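Tegument protein VP22 (PDB 4XAL) is a viral tegument protein that modulates the RNase activity of the host shutoff protein UL41, supports late viral mRNA accumulation and translation, and stabilises microtubules during infection. Local coordinates at residues 53-58 with 99-104; 61-66 with 91-96; 26-31 with 45-50. One frame throughout, in Å; residues are numbered along the deposited sequence. Where two conformers were deposited one is given.

Contact 1. Residues 53-58 with 99-104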
ATOM      1  N   ALA A  53       7.213  -4.095  -0.897  1.00 12.73           N
ATOM      2  CA  ALA A  53       5.908  -4.765  -0.845  1.00 13.29           C
ATOM      3  C   ALA A  53       4.979  -4.103   0.157  1.00 14.57           C
ATOM      4  O   ALA A  53       3.795  -3.899  -0.124  1.00 14.47           O
ATOM      5  CB  ALA A  53       6.082  -6.244  -0.506  1.00 15.76           C
ATOM      6  N   ALA A  54       5.511  -3.755   1.324  1.00 12.62           N
ATOM      7  CA  ALA A  54       4.718  -3.114   2.368  1.00 12.40           C
ATOM      8  C   ALA A  54       4.208  -1.750   1.927  1.00 14.52           C
ATOM      9  O   ALA A  54       3.047  -1.396   2.158  1.00 12.37           O
ATOM     10  CB  ALA A  54       5.545  -2.973   3.653  1.00 13.24           C
ATOM     11  N   VAL A  55       5.097  -0.970   1.321  1.00 12.97           N
ATOM     12  CA  VAL A  55       4.722   0.341   0.826  1.00 11.61           C
ATOM     13  C   VAL A  55       3.621   0.188  -0.226  1.00 12.50           C
ATOM     14  O   VAL A  55       2.616   0.896  -0.183  1.00 12.50           O
ATOM     15  CB  VAL A  55       5.953   1.078   0.243  1.00 15.09           C
ATOM     16  CG1 VAL A  55       5.523   2.283  -0.564  1.00 17.82           C
ATOM     17  CG2 VAL A  55       6.886   1.494   1.381  1.00 12.63           C
ATOM     18  N   GLY A  56       3.802  -0.754  -1.143  1.00 15.37           N
ATOM     19  CA  GLY A  56       2.817  -0.992  -2.191  1.00 15.64           C
ATOM     20  C   GLY A  56       1.452  -1.400  -1.655  1.00 17.67           C
ATOM     21  O   GLY A  56       0.416  -0.928  -2.142  1.00 14.22           O
ATOM     22  N   ARG A  57       1.440  -2.285  -0.661  1.00 13.24           N
ATOM     23  CA  ARG A  57       0.182  -2.734  -0.059  1.00 15.41           C
ATOM     24  C   ARG A  57      -0.583  -1.618   0.608  1.00 16.24           C
ATOM     25  O   ARG A  57      -1.807  -1.520   0.471  1.00 15.84           O
ATOM     26  CB  ARG A  57       0.432  -3.818   0.992  1.00 16.06           C
ATOM     27  CG  ARG A  57       0.804  -5.141   0.451  1.00 19.30           C
ATOM     28  CD  ARG A  57       0.618  -6.156   1.589  1.00 23.81           C
ATOM     29  NE  ARG A  57       1.268  -7.413   1.315  1.00 27.91           N
ATOM     30  CZ  ARG A  57       1.496  -8.327   2.249  1.00 21.45           C
ATOM     31  NH1 ARG A  57       1.110  -8.095   3.497  1.00 24.32           N
ATOM     32  NH2 ARG A  57       2.104  -9.452   1.931  1.00 29.80           N
ATOM     33  N   LEU A  58       0.125  -0.801   1.384  1.00 14.17           N
ATOM     34  CA  LEU A  58      -0.516   0.320   2.053  1.00 12.70           C
ATOM     35  C   LEU A  58      -1.040   1.332   1.048  1.00 15.70           C
ATOM     36  O   LEU A  58      -2.134   1.878   1.218  1.00 17.88           O
ATOM     37  CB  LEU A  58       0.459   0.991   3.020  1.00 12.68           C
ATOM     38  CG  LEU A  58       0.686   0.102   4.244  1.00 14.40           C
ATOM     39  CD1 LEU A  58       2.015   0.428   4.932  1.00 14.22           C
ATOM     40  CD2 LEU A  58      -0.477   0.286   5.209  1.00 18.18           C
ATOM     41  N   LYS A  99       8.159   3.519  11.901  1.00 18.82           N
ATOM     42  CA  LYS A  99       8.612   2.203  12.342  1.00 20.16           C
ATOM     43  C   LYS A  99       7.519   1.141  12.258  1.00 21.67           C
ATOM     44  O   LYS A  99       7.806  -0.053  12.275  1.00 24.78           O
ATOM     45  CB  LYS A  99       9.142   2.277  13.781  1.00 30.49           C
ATOM     46  CG  LYS A  99       8.057   2.510  14.834  1.00 36.06           C
ATOM     47  CD  LYS A  99       8.638   2.496  16.248  1.00 42.96           C
ATOM     48  CE  LYS A  99       7.622   2.966  17.272  1.00 41.98           C
ATOM     49  NZ  LYS A  99       6.386   2.135  17.251  1.00 55.28           N
ATOM     50  N   ASN A 100       6.265   1.575  12.162  1.00 21.43           N
ATOM     51  CA  ASN A 100       5.142   0.644  12.129  1.00 22.39           C
ATOM     52  C   ASN A 100       4.776   0.152  10.734  1.00 20.31           C
ATOM     53  O   ASN A 100       3.752  -0.510  10.571  1.00 19.81           O
ATOM     54  CB  ASN A 100       3.911   1.298  12.756  1.00 27.39           C
ATOM     55  CG  ASN A 100       4.103   1.599  14.225  1.00 36.12           C
ATOM     56  OD1 ASN A 100       4.572   0.751  14.986  1.00 38.86           O
ATOM     57  ND2 ASN A 100       3.751   2.815  14.631  1.00 38.91           N
ATOM     58  N   LEU A 101       5.602   0.476   9.737  1.00 17.59           N
ATOM     59  CA  LEU A 101       5.313   0.143   8.338  1.00 14.50           C
ATOM     60  C   LEU A 101       4.832  -1.299   8.129  1.00 16.48           C
ATOM     61  O   LEU A 101       3.760  -1.518   7.568  1.00 15.36           O
ATOM     62  CB  LEU A 101       6.542   0.375   7.460  1.00 14.88           C
ATOM     63  CG  LEU A 101       6.368   0.019   5.976  1.00 15.23           C
ATOM     64  CD1 LEU A 101       5.484   1.051   5.278  1.00 16.49           C
ATOM     65  CD2 LEU A 101       7.715  -0.054   5.290  1.00 17.52           C
ATOM     66  N   LEU A 102       5.613  -2.285   8.575  1.00 16.79           N
ATOM     67  CA  LEU A 102       5.244  -3.685   8.307  1.00 14.51           C
ATOM     68  C   LEU A 102       3.994  -4.118   9.079  1.00 18.29           C
ATOM     69  O   LEU A 102       3.116  -4.810   8.538  1.00 17.40           O
ATOM     70  CB  LEU A 102       6.409  -4.629   8.646  1.00 15.72           C
ATOM     71  CG  LEU A 102       7.715  -4.437   7.860  1.00 16.32           C
ATOM     72  CD1 LEU A 102       8.569  -5.695   7.987  1.00 16.96           C
ATOM     73  CD2 LEU A 102       7.458  -4.110   6.390  1.00 15.50           C
ATOM     74  N   GLN A 103       3.933  -3.735  10.348  1.00 18.34           N
ATOM     75  CA  GLN A 103       2.762  -4.004  11.178  1.00 25.87           C
ATOM     76  C   GLN A 103       1.485  -3.525  10.490  1.00 24.98           C
ATOM     77  O   GLN A 103       0.511  -4.274  10.350  1.00 24.57           O
ATOM     78  CB  GLN A 103       2.919  -3.326  12.538  1.00 30.23           C
ATOM     79  CG  GLN A 103       1.633  -3.242  13.346  1.00 41.31           C
ATOM     80  CD  GLN A 103       1.537  -4.329  14.394  1.00 45.63           C
ATOM     81  OE1 GLN A 103       2.543  -4.724  14.992  1.00 49.76           O
ATOM     82  NE2 GLN A 103       0.323  -4.816  14.634  1.00 48.72           N
ATOM     83  N   ARG A 104       1.510  -2.283  10.027  1.00 19.11           N
ATOM     84  CA  ARG A 104       0.343  -1.687   9.384  1.00 21.18           C
ATOM     85  C   ARG A 104      -0.003  -2.414   8.096  1.00 20.56           C
ATOM     86  O   ARG A 104      -1.177  -2.616   7.791  1.00 23.28           O
ATOM     87  CB  ARG A 104       0.575  -0.200   9.086  1.00 22.59           C
ATOM     88  CG  ARG A 104       0.831   0.694  10.291  1.00 30.23           C
ATOM     89  CD  ARG A 104      -0.439   1.005  11.063  1.00 36.93           C
ATOM     90  NE  ARG A 104      -0.528   0.167  12.253  1.00 44.78           N
ATOM     91  CZ  ARG A 104      -0.048   0.514  13.441  1.00 43.33           C
ATOM     92  NH1 ARG A 104       0.552   1.688  13.593  1.00 46.66           N
ATOM     93  NH2 ARG A 104      -0.167  -0.313  14.473  1.00 50.82           N
TER
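The flat groups that Leu58 meets here are peptide carbonyls, one for each methyl of its fork. CD1 of Leu58 lies 3.7 Å from Leu101 O at the start of the opposing helix, and CD2 of Leu58 lies 3.9 Å from Arg104 O one turn on. The same CD1 also packs on CD1 of Leu101 at 3.5 Å, the two side chains crossing obliquely. Leu101 gets there by its first torsion: with CG anti to the backbone N (chi1 178°), the side chain is carried over to the long helix, although the bond from CA to CB is not aimed at that helix. At the neighbouring turn the fork itself meets Ala54: CG of Leu101 sits 3.9 Å from Ala54 CB, with CD2 just beyond it. This is where the short C-terminal helix 101-107 docks on the middle of helix 41-74, in the VP22 core domain whose structure is conserved between alpha- and gammaherpesviruses. Ala54 is small enough to let that helix come close, and its CB touches CD2 of Leu102 at 3.5 Å as well as Leu101. Val55 adds a looser contact on the flank, CG2 to CD1 of Leu101 at 4.2 Å. At the far end CB of Arg104 touches CD2 of Leu58 at 4.0 Å, before the chain bends at chi2 and chi3 and leads away; its NE makes a weak, long ion pair with Glu107. Ala105, on the next turn of helix 101-107, packs against both Ala54 and Leu58, while Leu101 also reaches Phe51 and Leu102 reaches Val50 on the long helix.

Contact 2. Residues 61-66 with 91-96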
ATOM      1  N   MET A  61      -4.188  -0.039  -0.470  1.00 16.26           N
ATOM      2  CA  MET A  61      -5.323  -0.001   0.448  1.00 22.12           C
ATOM      3  C   MET A  61      -5.889   1.413   0.566  1.00 21.45           C
ATOM      4  O   MET A  61      -7.107   1.607   0.488  1.00 21.50           O
ATOM      5  CB  MET A  61      -4.927  -0.544   1.829  1.00 19.30           C
ATOM      6  CG  MET A  61      -6.081  -0.624   2.813  1.00 29.73           C
ATOM      7  SD  MET A  61      -6.318   0.900   3.758  1.00 44.92           S
ATOM      8  CE  MET A  61      -4.893   0.879   4.851  1.00 36.82           C
ATOM      9  N   HIS A  62      -5.026   2.410   0.732  1.00 15.65           N
ATOM     10  CA  HIS A  62      -5.526   3.776   0.848  1.00 18.69           C
ATOM     11  C   HIS A  62      -6.142   4.295  -0.444  1.00 18.62           C
ATOM     12  O   HIS A  62      -7.137   5.029  -0.411  1.00 17.77           O
ATOM     13  CB  HIS A  62      -4.417   4.708   1.313  1.00 21.12           C
ATOM     14  CG  HIS A  62      -4.049   4.493   2.745  1.00 29.88           C
ATOM     15  ND1 HIS A  62      -4.970   4.599   3.767  1.00 34.14           N
ATOM     16  CD2 HIS A  62      -2.888   4.112   3.324  1.00 32.98           C
ATOM     17  CE1 HIS A  62      -4.380   4.328   4.917  1.00 40.01           C
ATOM     18  NE2 HIS A  62      -3.118   4.021   4.674  1.00 35.11           N
ATOM     19  N   ALA A  63      -5.562   3.924  -1.578  1.00 15.49           N
ATOM     20  CA  ALA A  63      -6.140   4.328  -2.856  1.00 14.45           C
ATOM     21  C   ALA A  63      -7.514   3.689  -3.094  1.00 17.56           C
ATOM     22  O   ALA A  63      -8.435   4.360  -3.592  1.00 17.17           O
ATOM     23  CB  ALA A  63      -5.193   3.989  -3.982  1.00 14.92           C
ATOM     24  N   ARG A  64      -7.670   2.418  -2.742  0.50 16.34           N
ATOM     25  CA  ARG A  64      -8.969   1.770  -2.892  0.50 17.84           C
ATOM     26  C   ARG A  64     -10.019   2.423  -1.992  0.50 20.47           C
ATOM     27  O   ARG A  64     -11.181   2.573  -2.385  0.50 18.17           O
ATOM     28  CB  ARG A  64      -8.868   0.279  -2.590  0.50 18.58           C
ATOM     29  CG  ARG A  64      -8.104  -0.507  -3.645  0.50 19.72           C
ATOM     30  CD  ARG A  64      -8.006  -1.962  -3.231  0.50 25.27           C
ATOM     31  NE  ARG A  64      -9.332  -2.523  -3.015  0.50 26.67           N
ATOM     32  CZ  ARG A  64      -9.869  -3.476  -3.765  0.50 26.21           C
ATOM     33  NH1 ARG A  64      -9.177  -4.000  -4.767  0.50 23.50           N
ATOM     34  NH2 ARG A  64     -11.090  -3.916  -3.501  0.50 27.74           N
ATOM     35  N   MET A  65      -9.610   2.808  -0.787  1.00 18.14           N
ATOM     36  CA  MET A  65     -10.518   3.477   0.136  1.00 21.67           C
ATOM     37  C   MET A  65     -10.993   4.787  -0.465  1.00 20.24           C
ATOM     38  O   MET A  65     -12.187   5.110  -0.414  1.00 20.80           O
ATOM     39  CB  MET A  65      -9.834   3.730   1.487  1.00 26.23           C
ATOM     40  CG  MET A  65      -9.780   2.524   2.392  1.00 28.33           C
ATOM     41  SD  MET A  65      -8.885   2.917   3.911  1.00 50.97           S
ATOM     42  CE  MET A  65      -9.577   4.516   4.344  1.00 33.09           C
ATOM     43  N   ALA A  66     -10.067   5.532  -1.055  1.00 16.28           N
ATOM     44  CA  ALA A  66     -10.404   6.793  -1.714  1.00 17.91           C
ATOM     45  C   ALA A  66     -11.327   6.565  -2.915  1.00 21.03           C
ATOM     46  O   ALA A  66     -12.252   7.351  -3.178  1.00 19.40           O
ATOM     47  CB  ALA A  66      -9.146   7.511  -2.154  1.00 18.57           C
ATOM     48  N   ILE A  91      -6.681  10.401  -7.706  1.00 17.79           N
ATOM     49  CA  ILE A  91      -6.614   9.914  -6.350  1.00 13.89           C
ATOM     50  C   ILE A  91      -5.180  10.042  -5.854  1.00 21.74           C
ATOM     51  O   ILE A  91      -4.255   9.523  -6.473  1.00 18.77           O
ATOM     52  CB  ILE A  91      -7.099   8.461  -6.262  1.00 22.66           C
ATOM     53  CG1 ILE A  91      -8.615   8.430  -6.491  1.00 22.01           C
ATOM     54  CG2 ILE A  91      -6.765   7.855  -4.914  1.00 20.52           C
ATOM     55  CD1 ILE A  91      -9.241   7.130  -6.221  1.00 26.14           C
ATOM     56  N   ARG A  92      -5.017  10.751  -4.746  1.00 20.16           N
ATOM     57  CA  ARG A  92      -3.703  11.017  -4.172  1.00 18.78           C
ATOM     58  C   ARG A  92      -3.608  10.311  -2.838  1.00 22.69           C
ATOM     59  O   ARG A  92      -4.502  10.440  -2.006  1.00 23.08           O
ATOM     60  CB  ARG A  92      -3.490  12.517  -3.992  1.00 25.60           C
ATOM     61  CG  ARG A  92      -3.495  13.278  -5.297  1.00 32.99           C
ATOM     62  CD  ARG A  92      -3.338  14.772  -5.067  1.00 42.55           C
ATOM     63  NE  ARG A  92      -2.629  15.417  -6.167  1.00 51.59           N
ATOM     64  CZ  ARG A  92      -3.222  16.053  -7.171  1.00 56.69           C
ATOM     65  NH1 ARG A  92      -4.545  16.127  -7.219  1.00 55.13           N
ATOM     66  NH2 ARG A  92      -2.492  16.611  -8.130  1.00 62.19           N
ATOM     67  N   VAL A  93      -2.551   9.527  -2.640  1.00 18.86           N
ATOM     68  CA  VAL A  93      -2.400   8.849  -1.370  1.00 18.48           C
ATOM     69  C   VAL A  93      -0.970   9.017  -0.867  1.00 19.61           C
ATOM     70  O   VAL A  93      -0.044   9.214  -1.648  1.00 18.60           O
ATOM     71  CB  VAL A  93      -2.771   7.339  -1.451  1.00 24.11           C
ATOM     72  CG1 VAL A  93      -4.150   7.143  -2.058  1.00 24.48           C
ATOM     73  CG2 VAL A  93      -1.775   6.578  -2.246  1.00 23.31           C
ATOM     74  N   THR A  94      -0.812   8.964   0.446  1.00 19.44           N
ATOM     75  CA  THR A  94       0.514   9.043   1.059  1.00 21.39           C
ATOM     76  C   THR A  94       0.721   7.884   2.015  1.00 18.84           C
ATOM     77  O   THR A  94      -0.175   7.542   2.784  1.00 24.09           O
ATOM     78  CB  THR A  94       0.707  10.363   1.822  1.00 27.30           C
ATOM     79  OG1 THR A  94      -0.118  10.357   2.991  1.00 37.88           O
ATOM     80  CG2 THR A  94       0.335  11.537   0.964  1.00 17.90           C
ATOM     81  N   VAL A  95       1.892   7.261   1.941  1.00 18.65           N
ATOM     82  CA  VAL A  95       2.253   6.193   2.863  1.00 15.40           C
ATOM     83  C   VAL A  95       3.260   6.792   3.831  1.00 16.68           C
ATOM     84  O   VAL A  95       4.316   7.238   3.413  1.00 17.60           O
ATOM     85  CB  VAL A  95       2.866   4.978   2.145  1.00 15.76           C
ATOM     86  CG1 VAL A  95       3.211   3.886   3.155  1.00 19.23           C
ATOM     87  CG2 VAL A  95       1.896   4.427   1.099  1.00 17.79           C
ATOM     88  N   CYS A  96       2.907   6.833   5.103  1.00 19.44           N
ATOM     89  CA  CYS A  96       3.792   7.390   6.113  1.00 22.71           C
ATOM     90  C   CYS A  96       3.476   6.713   7.423  1.00 21.68           C
ATOM     91  O   CYS A  96       2.576   7.141   8.148  1.00 26.53           O
ATOM     92  CB  CYS A  96       3.620   8.903   6.219  1.00 27.05           C
ATOM     93  SG  CYS A  96       4.784   9.701   7.356  1.00 31.29           S
TER
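Val93 and Ile91 both send their side chains down onto the helix, while Arg92 between them and Thr94 after them point away. CG1 of Val93 makes the close approach: it comes 3.5 Å from Ala63 CA and equally close to Ala63 N, resting on backbone as much as on side chain, with CB of Ala63 3.8 Å from it. CB of His62 lies alongside at 4.2 Å from CB of Val93. The imidazole itself turns from Val93 and has CE of Met61 over one face, 3.4 Å above the plane and toward the rim. One helical turn further on, Ile91 spreads across Ala66. With CG1 beside the backbone N (chi1 -70°), CG2 is left anti to that N and sits 3.7 Å from CB of Ala66, and CD1 reaches over to Ala63 O at 3.9 Å. Two alanines and the CB of His62 thus receive two beta-branched strand residues. Residues 91-94 also close the nuclear export signal assigned by similarity. Strand 91-94 runs roughly antiparallel to the 61-66 part of helix 41-74, 144° between directions, axes 8.0 Å apart at closest approach, and pairs with an antiparallel strand of a bound peptide, so the sheet continues beyond this chain.

Contact 3. Residues 26-31 with 45-50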
ATOM      1  N   LEU A  26       4.576  -9.783   6.146  1.00 15.75           N
ATOM      2  CA  LEU A  26       5.870  -9.189   5.824  1.00 16.85           C
ATOM      3  C   LEU A  26       6.729  -9.001   7.056  1.00 12.79           C
ATOM      4  O   LEU A  26       6.298  -8.400   8.039  1.00 14.84           O
ATOM      5  CB  LEU A  26       5.678  -7.839   5.122  1.00 14.52           C
ATOM      6  CG  LEU A  26       4.890  -7.953   3.826  1.00 16.63           C
ATOM      7  CD1 LEU A  26       4.558  -6.574   3.284  1.00 17.25           C
ATOM      8  CD2 LEU A  26       5.683  -8.752   2.807  1.00 19.93           C
ATOM      9  N   HIS A  27       7.958  -9.502   6.989  1.00 15.33           N
ATOM     10  CA  HIS A  27       8.943  -9.292   8.044  1.00 15.28           C
ATOM     11  C   HIS A  27      10.338  -9.154   7.458  1.00 12.46           C
ATOM     12  O   HIS A  27      10.672  -9.838   6.496  1.00 15.74           O
ATOM     13  CB  HIS A  27       8.931 -10.460   9.034  1.00 17.63           C
ATOM     14  CG  HIS A  27       7.623 -10.633   9.727  1.00 18.46           C
ATOM     15  ND1 HIS A  27       7.185  -9.773  10.708  1.00 18.44           N
ATOM     16  CD2 HIS A  27       6.645 -11.555   9.563  1.00 22.74           C
ATOM     17  CE1 HIS A  27       5.992 -10.162  11.127  1.00 22.05           C
ATOM     18  NE2 HIS A  27       5.644 -11.243  10.450  1.00 17.88           N
ATOM     19  N   PHE A  28      11.145  -8.268   8.032  1.00 15.14           N
ATOM     20  CA  PHE A  28      12.537  -8.174   7.626  1.00 14.12           C
ATOM     21  C   PHE A  28      13.305  -9.389   8.152  1.00 20.12           C
ATOM     22  O   PHE A  28      12.859 -10.067   9.073  1.00 18.77           O
ATOM     23  CB  PHE A  28      13.158  -6.875   8.116  1.00 13.96           C
ATOM     24  CG  PHE A  28      12.529  -5.650   7.502  1.00 13.08           C
ATOM     25  CD1 PHE A  28      12.515  -5.494   6.120  1.00 14.32           C
ATOM     26  CD2 PHE A  28      11.948  -4.682   8.292  1.00 15.98           C
ATOM     27  CE1 PHE A  28      11.931  -4.375   5.535  1.00 12.74           C
ATOM     28  CE2 PHE A  28      11.369  -3.561   7.724  1.00 15.53           C
ATOM     29  CZ  PHE A  28      11.355  -3.412   6.347  1.00 11.44           C
ATOM     30  N   SER A  29      14.444  -9.663   7.538  1.00 16.74           N
ATOM     31  CA  SER A  29      15.191 -10.879   7.836  1.00 21.65           C
ATOM     32  C   SER A  29      15.666 -10.900   9.274  1.00 20.31           C
ATOM     33  O   SER A  29      16.032  -9.866   9.835  1.00 19.36           O
ATOM     34  CB  SER A  29      16.383 -11.021   6.896  1.00 24.38           C
ATOM     35  OG  SER A  29      17.190 -12.113   7.296  1.00 21.66           O
ATOM     36  N   THR A  30      15.644 -12.089   9.879  1.00 22.25           N
ATOM     37  CA  THR A  30      16.131 -12.242  11.241  1.00 24.10           C
ATOM     38  C   THR A  30      17.570 -12.750  11.224  1.00 25.93           C
ATOM     39  O   THR A  30      18.171 -12.988  12.269  1.00 27.43           O
ATOM     40  CB  THR A  30      15.249 -13.212  12.059  1.00 27.94           C
ATOM     41  OG1 THR A  30      15.102 -14.441  11.341  1.00 24.25           O
ATOM     42  CG2 THR A  30      13.870 -12.609  12.286  1.00 24.89           C
ATOM     43  N   ALA A  31      18.118 -12.909  10.027  1.00 22.11           N
ATOM     44  CA  ALA A  31      19.454 -13.456   9.862  1.00 24.96           C
ATOM     45  C   ALA A  31      20.573 -12.579  10.454  1.00 30.34           C
ATOM     46  O   ALA A  31      21.464 -13.114  11.123  1.00 25.06           O
ATOM     47  CB  ALA A  31      19.719 -13.735   8.393  1.00 26.41           C
ATOM     48  N   GLY A  45      18.738  -8.049  -0.505  1.00 20.97           N
ATOM     49  CA  GLY A  45      17.734  -8.241  -1.541  1.00 21.47           C
ATOM     50  C   GLY A  45      16.386  -8.590  -0.943  1.00 23.47           C
ATOM     51  O   GLY A  45      15.351  -8.057  -1.361  1.00 23.10           O
ATOM     52  N   PHE A  46      16.401  -9.491   0.037  1.00 21.24           N
ATOM     53  CA  PHE A  46      15.175  -9.913   0.715  1.00 23.33           C
ATOM     54  C   PHE A  46      14.482  -8.727   1.382  1.00 20.74           C
ATOM     55  O   PHE A  46      13.271  -8.514   1.213  1.00 19.01           O
ATOM     56  CB  PHE A  46      15.472 -10.998   1.758  1.00 22.55           C
ATOM     57  CG  PHE A  46      14.260 -11.421   2.549  1.00 18.89           C
ATOM     58  CD1 PHE A  46      13.378 -12.360   2.037  1.00 31.90           C
ATOM     59  CD2 PHE A  46      13.999 -10.873   3.794  1.00 19.42           C
ATOM     60  CE1 PHE A  46      12.254 -12.746   2.757  1.00 30.30           C
ATOM     61  CE2 PHE A  46      12.881 -11.252   4.520  1.00 21.40           C
ATOM     62  CZ  PHE A  46      12.005 -12.188   3.996  1.00 27.07           C
ATOM     63  N   ASN A  47      15.246  -7.937   2.121  1.00 14.08           N
ATOM     64  CA  ASN A  47      14.654  -6.823   2.849  1.00 16.04           C
ATOM     65  C   ASN A  47      14.127  -5.745   1.903  1.00 18.55           C
ATOM     66  O   ASN A  47      13.128  -5.077   2.207  1.00 14.04           O
ATOM     67  CB  ASN A  47      15.662  -6.229   3.832  1.00 16.83           C
ATOM     68  CG  ASN A  47      15.841  -7.087   5.070  1.00 18.24           C
ATOM     69  OD1 ASN A  47      15.024  -7.974   5.349  1.00 15.19           O
ATOM     70  ND2 ASN A  47      16.903  -6.818   5.836  1.00 17.98           N
ATOM     71  N   LYS A  48      14.803  -5.571   0.767  1.00 16.26           N
ATOM     72  CA  LYS A  48      14.352  -4.609  -0.240  1.00 15.03           C
ATOM     73  C   LYS A  48      12.969  -4.985  -0.733  1.00 17.07           C
ATOM     74  O   LYS A  48      12.078  -4.129  -0.844  1.00 14.19           O
ATOM     75  CB  LYS A  48      15.330  -4.548  -1.423  1.00 17.25           C
ATOM     76  CG  LYS A  48      14.949  -3.523  -2.482  1.00 16.83           C
ATOM     77  CD  LYS A  48      15.944  -3.486  -3.636  1.00 19.11           C
ATOM     78  CE  LYS A  48      15.596  -2.368  -4.617  1.00 23.73           C
ATOM     79  NZ  LYS A  48      16.543  -2.306  -5.769  1.00 23.46           N
ATOM     80  N   ARG A  49      12.786  -6.272  -1.020  1.00 15.88           N
ATOM     81  CA  ARG A  49      11.506  -6.740  -1.544  1.00 15.29           C
ATOM     82  C   ARG A  49      10.417  -6.552  -0.500  1.00 13.46           C
ATOM     83  O   ARG A  49       9.306  -6.146  -0.837  1.00 15.60           O
ATOM     84  CB  ARG A  49      11.595  -8.206  -1.984  1.00 22.09           C
ATOM     85  CG  ARG A  49      12.502  -8.430  -3.188  1.00 26.87           C
ATOM     86  CD  ARG A  49      12.461  -9.883  -3.686  1.00 33.08           C
ATOM     87  NE  ARG A  49      12.946 -10.858  -2.704  1.00 40.87           N
ATOM     88  CZ  ARG A  49      14.188 -11.350  -2.667  1.00 42.84           C
ATOM     89  NH1 ARG A  49      15.100 -10.956  -3.548  1.00 43.43           N
ATOM     90  NH2 ARG A  49      14.526 -12.239  -1.741  1.00 37.61           N
ATOM     91  N   VAL A  50      10.731  -6.845   0.763  1.00 14.04           N
ATOM     92  CA  VAL A  50       9.759  -6.679   1.849  1.00 15.46           C
ATOM     93  C   VAL A  50       9.332  -5.216   2.043  1.00 13.80           C
ATOM     94  O   VAL A  50       8.139  -4.921   2.188  1.00 12.96           O
ATOM     95  CB  VAL A  50      10.305  -7.208   3.184  1.00 15.71           C
ATOM     96  CG1 VAL A  50       9.388  -6.797   4.338  1.00 12.62           C
ATOM     97  CG2 VAL A  50      10.468  -8.730   3.142  1.00 16.89           C
TER
HETATM   98  O   HOH W   1      17.000  -7.590   8.649  1.00 20.62           O
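Asn47 turns its CG beside the backbone N and anti to the carbonyl carbon (chi1 -76°), which swings the amide off the helix to the backbone of Ser29. Phe46 does the reverse, CG anti to the backbone N (chi1 177°), and its ring is laid edge-on to the same strip of chain. The polar link is a single good bond: Ser29 N donates to Asn47 OD1 at 2.8 Å and 164°, in the carbonyl plane and on a lone pair. The other end of the amide is tied in through a water, which accepts from Asn47 ND2 at 2.9 Å and donates to Ser29 O at 2.7 Å, so both ends of the amide are used and its rotation is fixed. Residues 26-31 form the extended segment that runs back along the N-terminal part of helix 41-74 before the chain turns into it, within the region that interacts with gE. There Ser29 makes an ST turn, its OG accepting from Ala31 N at 3.0 Å. Val50 gives one methyl to each aromatic ring. Its CG1 meets CE1 of Phe28 at 3.7 Å and CB of Leu26 at 3.9 Å, while its CG2 lies over one face of Phe46, toward the rim. At the edge of that ring, CE2 of Phe46 comes 3.3 Å from His27 O. The Phe28 ring stands nearly perpendicular to the Asn47 amide and takes Asn47 O at its edge. Leu26 continues along the helix to Ala54 and Arg57, and its N donates to Asn106 of helix 101-107.

How the contacts relate
From the N terminus, contact 3 comes first: the extended segment 26-31 folds back on helix 41-74, closing a short loop before the chain runs on down the helix. Contact 1 opens only after that, at 53-58, and closes a much larger loop at 99-104; contact 2, joining 61-66 to 91-96, is nested inside it. All three use helix 41-74, which thereby holds the N-terminal extended segment, strand 91-94 and helix 101-107. Contacts 1 and 2 meet where Val95 packs on Val55, Leu58 and Leu101, and contacts 1 and 3 meet where Leu102 rests on Leu26, His27 and Phe28. Contacts 2 and 3 lie farther apart, about 10 Å between nearest atoms, with contact 1 touching both.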